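Local coordinates for protein CEL44C (Paenibacillus polymyxa, PDB 2YIH) that hydrolyses beta-1,4-glucan backbones such as those of xyloglucan, as the glycoside hydrolase family 44 endo-glucanase part of a larger multi-domain protein, at residues Gly370-Gly378 / Tyr400-Tyr408; Val108-Val116 / Leu208-Val219. The protein carries 8 engineered substitutions. All blocks are in the same frame, centred on the assembly; numbering follows the deposited sequence. Where two conformers were deposited one is given.

Contact 1: residues Gly370-Gly378 / Tyr400-Tyr408; sequences GIAMTDVLG and YVSAAYKLY
Tyr408 makes the one hydrogen bond between helices 370-378 and 400-408: its OH donates to Thr374 O at 2.7 Å, nearly along the C=O axis. Gly378 N, four residues on, stands back at 3.6 Å from Thr374 O, which probably leaves that oxygen more available to the phenol. Glycine fits at Gly378, where a beta carbon would collide with the phenol oxygen. Thr374 OG1 bonds back to Gly370 O, so its hydroxyl is satisfied while resting on Ala404 CB, and its CG2 methyl faces Leu407 and Tyr408.

CH-pi contacts come from Leu377, which serves two rings. Its CB sits over the centre of the Tyr408 ring, 4.1 Å from the centroid, while CD1 rests on a face of Tyr405 toward the rim. Beside it, the Met373 chain bends at chi2 and chi3 (-66° and -77°), which carries CE to within 3.6 Å of Tyr405 CE2.

Close backbone packing relies on small residues. The axes pass 7.9 Å apart at -36°; Ala404 CB presses on Met373 CB at a tight 3.4 Å, and Gly370 CA makes a CA-H...O contact with Tyr400 O.

A phenylalanine in place of Tyr408 would probably keep the ring over Leu377 CB but leave Thr374 O without its phenolic donor.

The chemistry is thus largely apolar, with a single directional bond fixing Tyr408 against the neighbouring helix.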
ATOM      1  N   GLY A 370       0.231  13.267  10.186  1.00  8.67           N
ATOM      2  CA  GLY A 370       0.456  12.234  11.199  1.00  8.67           C
ATOM      3  C   GLY A 370      -0.868  11.674  11.714  1.00  9.10           C
ATOM      4  O   GLY A 370      -1.051  10.464  11.851  1.00  8.89           O
ATOM      5  N   ILE A 371      -1.781  12.576  12.041  1.00  8.83           N
ATOM      6  CA  ILE A 371      -3.065  12.122  12.550  0.50  8.91           C
ATOM      7  C   ILE A 371      -3.880  11.387  11.484  1.00  9.12           C
ATOM      8  O   ILE A 371      -4.487  10.332  11.767  1.00  9.08           O
ATOM      9  CB  ILE A 371      -3.850  13.267  13.196  0.50  8.79           C
ATOM     10  CG1 ILE A 371      -3.118  13.732  14.446  0.50  8.92           C
ATOM     11  CG2 ILE A 371      -5.287  12.816  13.553  0.50  8.69           C
ATOM     12  CD1 ILE A 371      -3.765  14.906  15.102  0.50  8.62           C
ATOM     13  N   ALA A 372      -3.869  11.876  10.256  1.00  9.28           N
ATOM     14  CA  ALA A 372      -4.547  11.142   9.175  1.00  9.28           C
ATOM     15  C   ALA A 372      -4.031   9.702   9.096  1.00  9.66           C
ATOM     16  O   ALA A 372      -4.829   8.762   9.058  1.00  9.55           O
ATOM     17  CB  ALA A 372      -4.380  11.860   7.826  1.00  8.81           C
ATOM     18  N   MET A 373      -2.709   9.520   9.166  1.00  9.39           N
ATOM     19  CA  MET A 373      -2.131   8.199   9.026  1.00 10.77           C
ATOM     20  C   MET A 373      -2.355   7.337  10.240  1.00  9.86           C
ATOM     21  O   MET A 373      -2.487   6.122  10.119  1.00 10.74           O
ATOM     22  CB  MET A 373      -0.631   8.287   8.726  1.00 11.02           C
ATOM     23  CG  MET A 373      -0.348   8.617   7.287  1.00 12.09           C
ATOM     24  SD  MET A 373      -0.882   7.295   6.162  1.00 14.17           S
ATOM     25  CE  MET A 373       0.382   6.026   6.329  1.00 13.21           C
ATOM     26  N   THR A 374      -2.394   7.928  11.426  1.00  9.90           N
ATOM     27  CA  THR A 374      -2.696   7.169  12.606  0.50  9.93           C
ATOM     28  C   THR A 374      -4.124   6.610  12.509  1.00  9.91           C
ATOM     29  O   THR A 374      -4.409   5.514  12.984  1.00 11.33           O
ATOM     30  CB  THR A 374      -2.481   8.046  13.834  0.50  9.96           C
ATOM     31  OG1 THR A 374      -1.145   8.586  13.783  0.50 10.07           O
ATOM     32  CG2 THR A 374      -2.675   7.251  15.083  0.50  9.60           C
ATOM     33  N   ASP A 375      -5.004   7.364  11.855  1.00  9.16           N
ATOM     34  CA  ASP A 375      -6.374   6.873  11.686  1.00  9.10           C
ATOM     35  C   ASP A 375      -6.371   5.773  10.578  1.00  8.93           C
ATOM     36  O   ASP A 375      -6.923   4.693  10.748  1.00  9.18           O
ATOM     37  CB  ASP A 375      -7.338   8.025  11.338  1.00  9.09           C
ATOM     38  CG  ASP A 375      -8.807   7.659  11.570  1.00  9.17           C
ATOM     39  OD1 ASP A 375      -9.074   6.581  12.118  1.00  9.53           O
ATOM     40  OD2 ASP A 375      -9.688   8.449  11.155  1.00  9.28           O
ATOM     41  N   VAL A 376      -5.706   6.062   9.465  1.00  8.89           N
ATOM     42  CA  VAL A 376      -5.689   5.139   8.307  1.00  8.03           C
ATOM     43  C   VAL A 376      -5.116   3.793   8.706  1.00  8.25           C
ATOM     44  O   VAL A 376      -5.686   2.771   8.362  1.00  8.17           O
ATOM     45  CB  VAL A 376      -4.890   5.752   7.101  1.00  7.93           C
ATOM     46  CG1 VAL A 376      -4.601   4.650   5.991  1.00  7.89           C
ATOM     47  CG2 VAL A 376      -5.661   6.980   6.498  1.00  8.20           C
ATOM     48  N   LEU A 377      -4.031   3.746   9.477  1.00  7.88           N
ATOM     49  CA  LEU A 377      -3.502   2.420   9.809  1.00  7.96           C
ATOM     50  C   LEU A 377      -4.501   1.604  10.641  1.00  8.35           C
ATOM     51  O   LEU A 377      -4.612   0.393  10.455  1.00  8.85           O
ATOM     52  CB  LEU A 377      -2.148   2.511  10.535  1.00  8.17           C
ATOM     53  CG  LEU A 377      -1.046   3.184   9.677  1.00  8.01           C
ATOM     54  CD1 LEU A 377       0.243   3.421  10.527  1.00  8.37           C
ATOM     55  CD2 LEU A 377      -0.721   2.242   8.470  1.00  8.34           C
ATOM     56  N   GLY A 378      -5.208   2.269  11.560  1.00  8.27           N
ATOM     57  CA  GLY A 378      -6.274   1.591  12.364  1.00  8.21           C
ATOM     58  C   GLY A 378      -7.388   1.063  11.454  1.00  8.63           C
ATOM     59  O   GLY A 378      -7.875  -0.079  11.593  1.00  8.37           O
ATOM     60  N   TYR A 400       6.065  13.188  10.087  1.00  8.27           N
ATOM     61  CA  TYR A 400       4.789  12.846  10.744  1.00  8.12           C
ATOM     62  C   TYR A 400       4.168  11.557  10.206  1.00  8.48           C
ATOM     63  O   TYR A 400       3.426  10.861  10.933  1.00  8.28           O
ATOM     64  CB  TYR A 400       3.827  14.035  10.745  1.00  8.18           C
ATOM     65  CG  TYR A 400       4.047  14.982  11.918  1.00  8.12           C
ATOM     66  CD1 TYR A 400       3.687  14.612  13.211  1.00  8.15           C
ATOM     67  CD2 TYR A 400       4.700  16.216  11.728  1.00  7.97           C
ATOM     68  CE1 TYR A 400       3.868  15.472  14.294  1.00  8.25           C
ATOM     69  CE2 TYR A 400       4.885  17.090  12.798  1.00  8.13           C
ATOM     70  CZ  TYR A 400       4.525  16.694  14.072  1.00  8.45           C
ATOM     71  OH  TYR A 400       4.715  17.553  15.141  1.00  8.95           O
ATOM     72  N   VAL A 401       4.524  11.165   8.974  1.00  8.50           N
ATOM     73  CA  VAL A 401       4.148   9.814   8.512  1.00  8.57           C
ATOM     74  C   VAL A 401       4.922   8.764   9.296  1.00  8.49           C
ATOM     75  O   VAL A 401       4.353   7.775   9.768  1.00  8.55           O
ATOM     76  CB  VAL A 401       4.351   9.664   6.982  1.00  8.94           C
ATOM     77  CG1 VAL A 401       4.072   8.189   6.549  1.00  8.82           C
ATOM     78  CG2 VAL A 401       3.390  10.607   6.270  1.00  8.61           C
ATOM     79  N   SER A 402       6.225   8.973   9.449  1.00  8.34           N
ATOM     80  CA  SER A 402       7.036   8.039  10.212  0.50  8.89           C
ATOM     81  C   SER A 402       6.514   7.971  11.642  1.00  9.08           C
ATOM     82  O   SER A 402       6.484   6.896  12.222  1.00 10.27           O
ATOM     83  CB  SER A 402       8.515   8.438  10.177  0.50  8.76           C
ATOM     84  OG  SER A 402       9.055   8.308   8.861  0.50  8.81           O
ATOM     85  N   ALA A 403       6.107   9.110  12.203  1.00  9.06           N
ATOM     86  CA  ALA A 403       5.526   9.108  13.569  1.00  8.65           C
ATOM     87  C   ALA A 403       4.311   8.186  13.698  1.00  8.33           C
ATOM     88  O   ALA A 403       4.225   7.398  14.624  1.00  8.62           O
ATOM     89  CB  ALA A 403       5.120  10.549  14.023  1.00  8.66           C
ATOM     90  N   ALA A 404       3.433   8.233  12.708  1.00  8.13           N
ATOM     91  CA  ALA A 404       2.220   7.390  12.719  1.00  7.95           C
ATOM     92  C   ALA A 404       2.601   5.918  12.713  1.00  7.84           C
ATOM     93  O   ALA A 404       2.042   5.135  13.503  1.00  7.62           O
ATOM     94  CB  ALA A 404       1.303   7.727  11.524  1.00  7.91           C
ATOM     95  N   TYR A 405       3.535   5.524  11.839  1.00  7.80           N
ATOM     96  CA  TYR A 405       3.970   4.115  11.850  1.00  7.83           C
ATOM     97  C   TYR A 405       4.580   3.740  13.195  1.00  8.01           C
ATOM     98  O   TYR A 405       4.311   2.665  13.714  1.00  7.48           O
ATOM     99  CB  TYR A 405       4.965   3.771  10.717  1.00  7.82           C
ATOM    100  CG  TYR A 405       4.273   3.635   9.374  1.00  7.96           C
ATOM    101  CD1 TYR A 405       3.613   2.443   9.017  1.00  8.17           C
ATOM    102  CD2 TYR A 405       4.255   4.707   8.484  1.00  7.90           C
ATOM    103  CE1 TYR A 405       2.928   2.336   7.786  1.00  7.89           C
ATOM    104  CE2 TYR A 405       3.601   4.605   7.248  1.00  7.81           C
ATOM    105  CZ  TYR A 405       2.932   3.414   6.917  1.00  8.19           C
ATOM    106  OH  TYR A 405       2.214   3.314   5.751  1.00  7.76           O
ATOM    107  N   LYS A 406       5.463   4.589  13.702  1.00  8.19           N
ATOM    108  CA  LYS A 406       6.144   4.273  14.962  1.00  8.59           C
ATOM    109  C   LYS A 406       5.121   4.190  16.092  1.00  8.58           C
ATOM    110  O   LYS A 406       5.282   3.375  16.983  1.00  8.27           O
ATOM    111  CB  LYS A 406       7.227   5.316  15.281  1.00  9.30           C
ATOM    112  CG  LYS A 406       8.395   5.159  14.322  1.00  9.56           C
ATOM    113  CD  LYS A 406       9.340   6.379  14.279  1.00 10.73           C
ATOM    114  CE  LYS A 406      10.065   6.548  15.592  1.00 11.34           C
ATOM    115  NZ  LYS A 406      10.717   7.905  15.666  1.00 11.99           N
ATOM    116  N   LEU A 407       4.072   5.012  16.056  1.00  8.43           N
ATOM    117  CA  LEU A 407       3.067   4.927  17.122  1.00  8.71           C
ATOM    118  C   LEU A 407       2.414   3.532  17.178  1.00  8.92           C
ATOM    119  O   LEU A 407       2.107   3.012  18.289  1.00  8.84           O
ATOM    120  CB  LEU A 407       2.023   6.052  17.023  1.00  8.66           C
ATOM    121  CG  LEU A 407       1.134   6.198  18.267  1.00  8.76           C
ATOM    122  CD1 LEU A 407       1.923   6.807  19.405  1.00  8.69           C
ATOM    123  CD2 LEU A 407      -0.067   7.101  17.928  1.00  8.75           C
ATOM    124  N   TYR A 408       2.233   2.916  16.002  1.00  8.64           N
ATOM    125  CA  TYR A 408       1.706   1.542  15.922  1.00  8.70           C
ATOM    126  C   TYR A 408       2.757   0.447  16.120  1.00  8.72           C
ATOM    127  O   TYR A 408       2.414  -0.653  16.589  1.00  9.60           O
ATOM    128  CB  TYR A 408       1.016   1.309  14.553  1.00  8.55           C
ATOM    129  CG  TYR A 408      -0.411   1.817  14.521  1.00  8.74           C
ATOM    130  CD1 TYR A 408      -0.687   3.170  14.366  1.00  8.64           C
ATOM    131  CD2 TYR A 408      -1.477   0.955  14.769  1.00  9.18           C
ATOM    132  CE1 TYR A 408      -1.969   3.645  14.381  1.00  8.68           C
ATOM    133  CE2 TYR A 408      -2.805   1.428  14.753  1.00  8.95           C
ATOM    134  CZ  TYR A 408      -3.036   2.766  14.600  1.00  8.96           C
ATOM    135  OH  TYR A 408      -4.328   3.277  14.579  1.00  8.85           O
TER

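Contact 2: residues Val108-Val116 / Leu208-Val219; sequences VTLPMAGYV and LVDRSVSLSKAV
Met112 and Arg211 mark the nearest approach of the backbones, CA to CA 6.7 Å, where the chain leaving strand 105-110 turns past helix 205-222 before entering strand 115-117 of a small separate sheet. Met112 is the centre of the contact. With CG anti to the backbone N (chi1 -154°) its chain points at the helix, and the bend at chi3 (53°) turns the methyl toward Leu208. CG meets Leu215 CD2 at 3.7 Å. CE ends equally close to Leu208 CD1. Methionine suits the place because its long, unbranched, bendable chain can reach the helix.

The sulfur lies against the backbone at Arg211 and Ser212, with SD 3.7 Å from Ser212 CA. A small serine leaves room for the methionine: its OG folds back to donate to Leu208 O at 2.7 Å, reaching that oxygen from the face opposite its own backbone N. Leu110 CD1 touches Val219 CG2 at 3.5 Å, so the apolar seam continues toward the helix's C-terminal end.

At the other end Arg211 lies along the turn. Its NH1 is 3.2 Å from Met112 O, and Ala113 O stands over one face of the guanidinium, toward the rim. The NE of Arg211 forms a salt bridge with Glu207, one turn earlier, which helps set the group's position. Gly114 adopts a positive phi (134°) that calls for glycine.

Asp185, just past strand 181-184, accepts a hydrogen bond from Met112 N, and Leu184 of that strand backs Ser212 and Leu215. The loop leaving the C-terminal end of the third barrel strand, with Leu110 at that strand's end, thus packs on the helix that follows the fourth, as beta-alpha loops and outer helices do in a (beta/alpha)8 TIM barrel.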
ATOM      1  N   VAL A 108       7.519  -7.680  -5.400  1.00  6.69           N
ATOM      2  CA  VAL A 108       8.382  -7.279  -6.506  1.00  6.70           C
ATOM      3  C   VAL A 108       7.556  -7.137  -7.813  1.00  6.78           C
ATOM      4  O   VAL A 108       6.880  -8.065  -8.259  1.00  6.84           O
ATOM      5  CB  VAL A 108       9.472  -8.364  -6.688  1.00  6.68           C
ATOM      6  CG1 VAL A 108      10.323  -8.109  -7.942  1.00  6.82           C
ATOM      7  CG2 VAL A 108      10.368  -8.441  -5.412  1.00  6.86           C
ATOM      8  N   THR A 109       7.644  -5.979  -8.441  1.00  6.73           N
ATOM      9  CA  THR A 109       6.928  -5.766  -9.699  1.00  6.97           C
ATOM     10  C   THR A 109       7.655  -6.439 -10.855  1.00  7.22           C
ATOM     11  O   THR A 109       8.896  -6.348 -10.957  1.00  7.50           O
ATOM     12  CB  THR A 109       6.837  -4.254  -9.964  1.00  7.07           C
ATOM     13  OG1 THR A 109       6.117  -3.663  -8.874  1.00  7.19           O
ATOM     14  CG2 THR A 109       6.074  -3.922 -11.274  1.00  7.20           C
ATOM     15  N   LEU A 110       6.858  -6.970 -11.786  1.00  7.17           N
ATOM     16  CA  LEU A 110       7.366  -7.620 -13.021  1.00  7.31           C
ATOM     17  C   LEU A 110       6.819  -6.804 -14.171  1.00  7.42           C
ATOM     18  O   LEU A 110       5.782  -6.139 -14.025  1.00  7.50           O
ATOM     19  CB  LEU A 110       6.835  -9.057 -13.116  1.00  7.43           C
ATOM     20  CG  LEU A 110       7.329  -9.963 -11.971  1.00  7.36           C
ATOM     21  CD1 LEU A 110       6.770 -11.358 -12.180  1.00  7.67           C
ATOM     22  CD2 LEU A 110       8.847 -10.007 -11.980  1.00  7.47           C
ATOM     23  N   PRO A 111       7.511  -6.820 -15.323  1.00  7.55           N
ATOM     24  CA  PRO A 111       7.106  -5.897 -16.413  1.00  7.90           C
ATOM     25  C   PRO A 111       6.011  -6.519 -17.309  1.00  8.32           C
ATOM     26  O   PRO A 111       6.101  -7.711 -17.646  1.00  8.92           O
ATOM     27  CB  PRO A 111       8.401  -5.749 -17.241  1.00  7.68           C
ATOM     28  CG  PRO A 111       9.101  -7.101 -17.044  1.00  7.81           C
ATOM     29  CD  PRO A 111       8.797  -7.505 -15.587  1.00  7.84           C
ATOM     30  N   MET A 112       5.065  -5.697 -17.770  1.00  8.60           N
ATOM     31  CA  MET A 112       3.984  -6.222 -18.606  1.00  9.40           C
ATOM     32  C   MET A 112       3.611  -5.265 -19.753  1.00  9.87           C
ATOM     33  O   MET A 112       2.830  -5.611 -20.629  1.00 11.01           O
ATOM     34  CB  MET A 112       2.769  -6.538 -17.700  1.00  9.68           C
ATOM     35  CG  MET A 112       1.862  -7.590 -18.220  1.00  9.75           C
ATOM     36  SD  MET A 112       0.502  -7.971 -17.091  1.00  9.57           S
ATOM     37  CE  MET A 112      -0.213  -6.350 -16.793  1.00  9.63           C
ATOM     38  N   ALA A 113       4.153  -4.051 -19.752  1.00  9.45           N
ATOM     39  CA  ALA A 113       3.763  -3.091 -20.781  1.00  9.30           C
ATOM     40  C   ALA A 113       4.348  -3.461 -22.139  1.00  9.55           C
ATOM     41  O   ALA A 113       3.814  -3.036 -23.176  1.00 10.08           O
ATOM     42  CB  ALA A 113       4.148  -1.631 -20.367  1.00  9.25           C
ATOM     43  N   GLY A 114       5.448  -4.218 -22.122  1.00  9.28           N
ATOM     44  CA  GLY A 114       5.891  -5.020 -23.261  1.00  8.63           C
ATOM     45  C   GLY A 114       7.382  -4.890 -23.582  1.00  8.51           C
ATOM     46  O   GLY A 114       7.943  -5.729 -24.318  1.00  8.14           O
ATOM     47  N   TYR A 115       8.010  -3.825 -23.087  1.00  8.55           N
ATOM     48  CA  TYR A 115       9.448  -3.602 -23.271  1.00  8.60           C
ATOM     49  C   TYR A 115      10.121  -3.103 -21.998  1.00  8.56           C
ATOM     50  O   TYR A 115       9.469  -2.464 -21.143  1.00  8.92           O
ATOM     51  CB  TYR A 115       9.688  -2.532 -24.361  1.00  9.07           C
ATOM     52  CG  TYR A 115       9.086  -2.897 -25.722  1.00  9.69           C
ATOM     53  CD1 TYR A 115       7.731  -2.667 -25.990  1.00 10.36           C
ATOM     54  CD2 TYR A 115       9.870  -3.501 -26.706  1.00  9.65           C
ATOM     55  CE1 TYR A 115       7.173  -3.019 -27.223  1.00 11.35           C
ATOM     56  CE2 TYR A 115       9.326  -3.834 -27.954  1.00 10.71           C
ATOM     57  CZ  TYR A 115       7.978  -3.647 -28.173  1.00 11.82           C
ATOM     58  OH  TYR A 115       7.444  -3.901 -29.433  1.00 12.75           O
ATOM     59  N   VAL A 116      11.435  -3.286 -21.938  1.00  8.83           N
ATOM     60  CA  VAL A 116      12.230  -2.758 -20.834  1.00  8.67           C
ATOM     61  C   VAL A 116      13.470  -2.034 -21.382  1.00  8.70           C
ATOM     62  O   VAL A 116      13.838  -2.227 -22.548  1.00  8.42           O
ATOM     63  CB  VAL A 116      12.643  -3.853 -19.811  1.00  8.28           C
ATOM     64  CG1 VAL A 116      11.363  -4.444 -19.136  1.00  8.17           C
ATOM     65  CG2 VAL A 116      13.471  -4.993 -20.510  1.00  8.57           C
ATOM     66  N   LEU A 208      -5.526  -5.916 -21.262  1.00  8.83           N
ATOM     67  CA  LEU A 208      -4.977  -5.990 -19.902  1.00  8.70           C
ATOM     68  C   LEU A 208      -5.176  -7.392 -19.322  1.00  9.07           C
ATOM     69  O   LEU A 208      -4.244  -7.973 -18.760  1.00  7.95           O
ATOM     70  CB  LEU A 208      -5.603  -4.933 -19.018  1.00  9.15           C
ATOM     71  CG  LEU A 208      -5.027  -4.916 -17.594  1.00  8.80           C
ATOM     72  CD1 LEU A 208      -3.490  -4.822 -17.602  1.00  8.85           C
ATOM     73  CD2 LEU A 208      -5.661  -3.774 -16.810  1.00  9.11           C
ATOM     74  N   VAL A 209      -6.382  -7.936 -19.462  1.00  9.06           N
ATOM     75  CA  VAL A 209      -6.627  -9.300 -18.973  1.00  9.52           C
ATOM     76  C   VAL A 209      -5.723 -10.320 -19.670  1.00  9.70           C
ATOM     77  O   VAL A 209      -5.125 -11.172 -19.023  1.00  9.37           O
ATOM     78  CB  VAL A 209      -8.111  -9.702 -19.108  1.00  9.73           C
ATOM     79  CG1 VAL A 209      -8.289 -11.243 -18.899  1.00 10.02           C
ATOM     80  CG2 VAL A 209      -8.942  -8.918 -18.105  1.00 10.05           C
ATOM     81  N   ASP A 210      -5.619 -10.240 -20.991  1.00  9.79           N
ATOM     82  CA  ASP A 210      -4.763 -11.164 -21.728  1.00 10.30           C
ATOM     83  C   ASP A 210      -3.287 -11.081 -21.306  1.00  9.46           C
ATOM     84  O   ASP A 210      -2.635 -12.103 -21.117  1.00  9.10           O
ATOM     85  CB  ASP A 210      -4.897 -10.947 -23.249  1.00 11.67           C
ATOM     86  CG  ASP A 210      -6.256 -11.400 -23.801  1.00 14.10           C
ATOM     87  OD1 ASP A 210      -6.999 -12.150 -23.125  1.00 15.85           O
ATOM     88  OD2 ASP A 210      -6.573 -10.972 -24.930  1.00 15.72           O
ATOM     89  N   ARG A 211      -2.763  -9.853 -21.164  1.00  9.45           N
ATOM     90  CA  ARG A 211      -1.369  -9.685 -20.741  1.00  8.61           C
ATOM     91  C   ARG A 211      -1.168 -10.259 -19.343  1.00  8.35           C
ATOM     92  O   ARG A 211      -0.148 -10.885 -19.068  1.00  8.79           O
ATOM     93  CB  ARG A 211      -1.007  -8.196 -20.731  1.00  8.96           C
ATOM     94  CG  ARG A 211      -0.732  -7.647 -22.125  1.00  9.24           C
ATOM     95  CD  ARG A 211      -0.327  -6.179 -22.043  1.00 10.25           C
ATOM     96  NE  ARG A 211      -0.152  -5.596 -23.380  1.00 11.06           N
ATOM     97  CZ  ARG A 211       0.958  -5.728 -24.107  1.00 12.11           C
ATOM     98  NH1 ARG A 211       1.985  -6.433 -23.638  1.00 13.01           N
ATOM     99  NH2 ARG A 211       1.025  -5.209 -25.334  1.00 12.68           N
ATOM    100  N   SER A 212      -2.167 -10.062 -18.496  1.00  8.32           N
ATOM    101  CA  SER A 212      -2.130 -10.507 -17.102  1.00  8.42           C
ATOM    102  C   SER A 212      -2.144 -12.024 -16.986  1.00  8.54           C
ATOM    103  O   SER A 212      -1.400 -12.619 -16.198  1.00  8.68           O
ATOM    104  CB  SER A 212      -3.360  -9.933 -16.362  1.00  8.33           C
ATOM    105  OG  SER A 212      -3.261  -8.507 -16.273  1.00  9.46           O
ATOM    106  N   VAL A 213      -3.033 -12.650 -17.745  1.00  8.43           N
ATOM    107  CA  VAL A 213      -3.108 -14.120 -17.737  1.00  8.76           C
ATOM    108  C   VAL A 213      -1.821 -14.727 -18.248  1.00  8.62           C
ATOM    109  O   VAL A 213      -1.282 -15.640 -17.630  1.00  8.54           O
ATOM    110  CB  VAL A 213      -4.296 -14.603 -18.587  1.00  8.53           C
ATOM    111  CG1 VAL A 213      -4.206 -16.146 -18.853  1.00  8.85           C
ATOM    112  CG2 VAL A 213      -5.584 -14.179 -17.905  1.00  9.19           C
ATOM    113  N   SER A 214      -1.272 -14.174 -19.334  1.00  8.45           N
ATOM    114  CA  SER A 214      -0.003 -14.700 -19.863  1.00  8.86           C
ATOM    115  C   SER A 214       1.161 -14.575 -18.863  1.00  8.52           C
ATOM    116  O   SER A 214       1.945 -15.508 -18.692  1.00  8.27           O
ATOM    117  CB  SER A 214       0.372 -14.004 -21.183  1.00  9.60           C
ATOM    118  OG  SER A 214       1.606 -14.524 -21.662  1.00 11.27           O
ATOM    119  N   LEU A 215       1.266 -13.432 -18.194  1.00  7.93           N
ATOM    120  CA  LEU A 215       2.400 -13.208 -17.283  1.00  8.22           C
ATOM    121  C   LEU A 215       2.188 -14.061 -16.012  1.00  8.47           C
ATOM    122  O   LEU A 215       3.124 -14.719 -15.537  1.00  8.83           O
ATOM    123  CB  LEU A 215       2.526 -11.719 -16.927  1.00  8.28           C
ATOM    124  CG  LEU A 215       3.568 -11.365 -15.851  1.00  8.45           C
ATOM    125  CD1 LEU A 215       4.950 -11.949 -16.153  1.00  9.10           C
ATOM    126  CD2 LEU A 215       3.608  -9.788 -15.754  1.00  8.27           C
ATOM    127  N   SER A 216       0.957 -14.087 -15.508  1.00  8.28           N
ATOM    128  CA  SER A 216       0.674 -14.813 -14.273  1.00  8.56           C
ATOM    129  C   SER A 216       0.953 -16.294 -14.482  1.00  8.73           C
ATOM    130  O   SER A 216       1.615 -16.923 -13.651  1.00  8.52           O
ATOM    131  CB  SER A 216      -0.777 -14.630 -13.816  1.00  8.74           C
ATOM    132  OG  SER A 216      -0.935 -15.227 -12.532  1.00  8.81           O
ATOM    133  N   LYS A 217       0.515 -16.841 -15.623  1.00  8.88           N
ATOM    134  CA  LYS A 217       0.826 -18.260 -15.916  1.00 10.05           C
ATOM    135  C   LYS A 217       2.313 -18.538 -15.890  1.00  9.75           C
ATOM    136  O   LYS A 217       2.743 -19.561 -15.343  1.00 10.09           O
ATOM    137  CB  LYS A 217       0.288 -18.656 -17.290  1.00 11.68           C
ATOM    138  CG  LYS A 217      -1.199 -18.831 -17.251  1.00 12.53           C
ATOM    139  CD  LYS A 217      -1.752 -18.809 -18.674  1.00 15.27           C
ATOM    140  CE  LYS A 217      -1.041 -19.768 -19.593  1.00 16.48           C
ATOM    141  NZ  LYS A 217      -1.806 -19.841 -20.892  0.50 16.23           N
ATOM    142  N   ALA A 218       3.089 -17.657 -16.512  1.00  9.07           N
ATOM    143  CA  ALA A 218       4.532 -17.854 -16.555  1.00  9.17           C
ATOM    144  C   ALA A 218       5.150 -17.857 -15.176  1.00  8.67           C
ATOM    145  O   ALA A 218       6.059 -18.614 -14.917  1.00  9.00           O
ATOM    146  CB  ALA A 218       5.209 -16.806 -17.453  1.00  9.38           C
ATOM    147  N   VAL A 219       4.699 -16.951 -14.314  1.00  8.56           N
ATOM    148  CA  VAL A 219       5.220 -16.882 -12.951  1.00  8.54           C
ATOM    149  C   VAL A 219       4.854 -18.140 -12.146  1.00  8.62           C
ATOM    150  O   VAL A 219       5.702 -18.690 -11.439  1.00  8.69           O
ATOM    151  CB  VAL A 219       4.652 -15.642 -12.243  1.00  8.90           C
ATOM    152  CG1 VAL A 219       5.078 -15.625 -10.722  1.00  9.29           C
ATOM    153  CG2 VAL A 219       5.132 -14.357 -12.993  1.00  9.20           C
TER

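Contacts 1 and 2 lie on opposite sides of the chain's centre, their own centres 34 Å apart and their nearest atoms about 17 Å apart, without touching. Both involve helices of the same barrel: contact 2 joins the end of the third strand and the loop after it to the helix that follows the fourth, whereas the helices of contact 1 follow the seventh and eighth and touch the strands of the nine-stranded sheet. Contact 2 is nearer the functional sites: the Ala113 side chain is about 13 Å from a bound glucose unit, and that of Pro111 about 12 Å from the calcium ion. Contact 1 lies away from both, at the junction of barrel and beta domain.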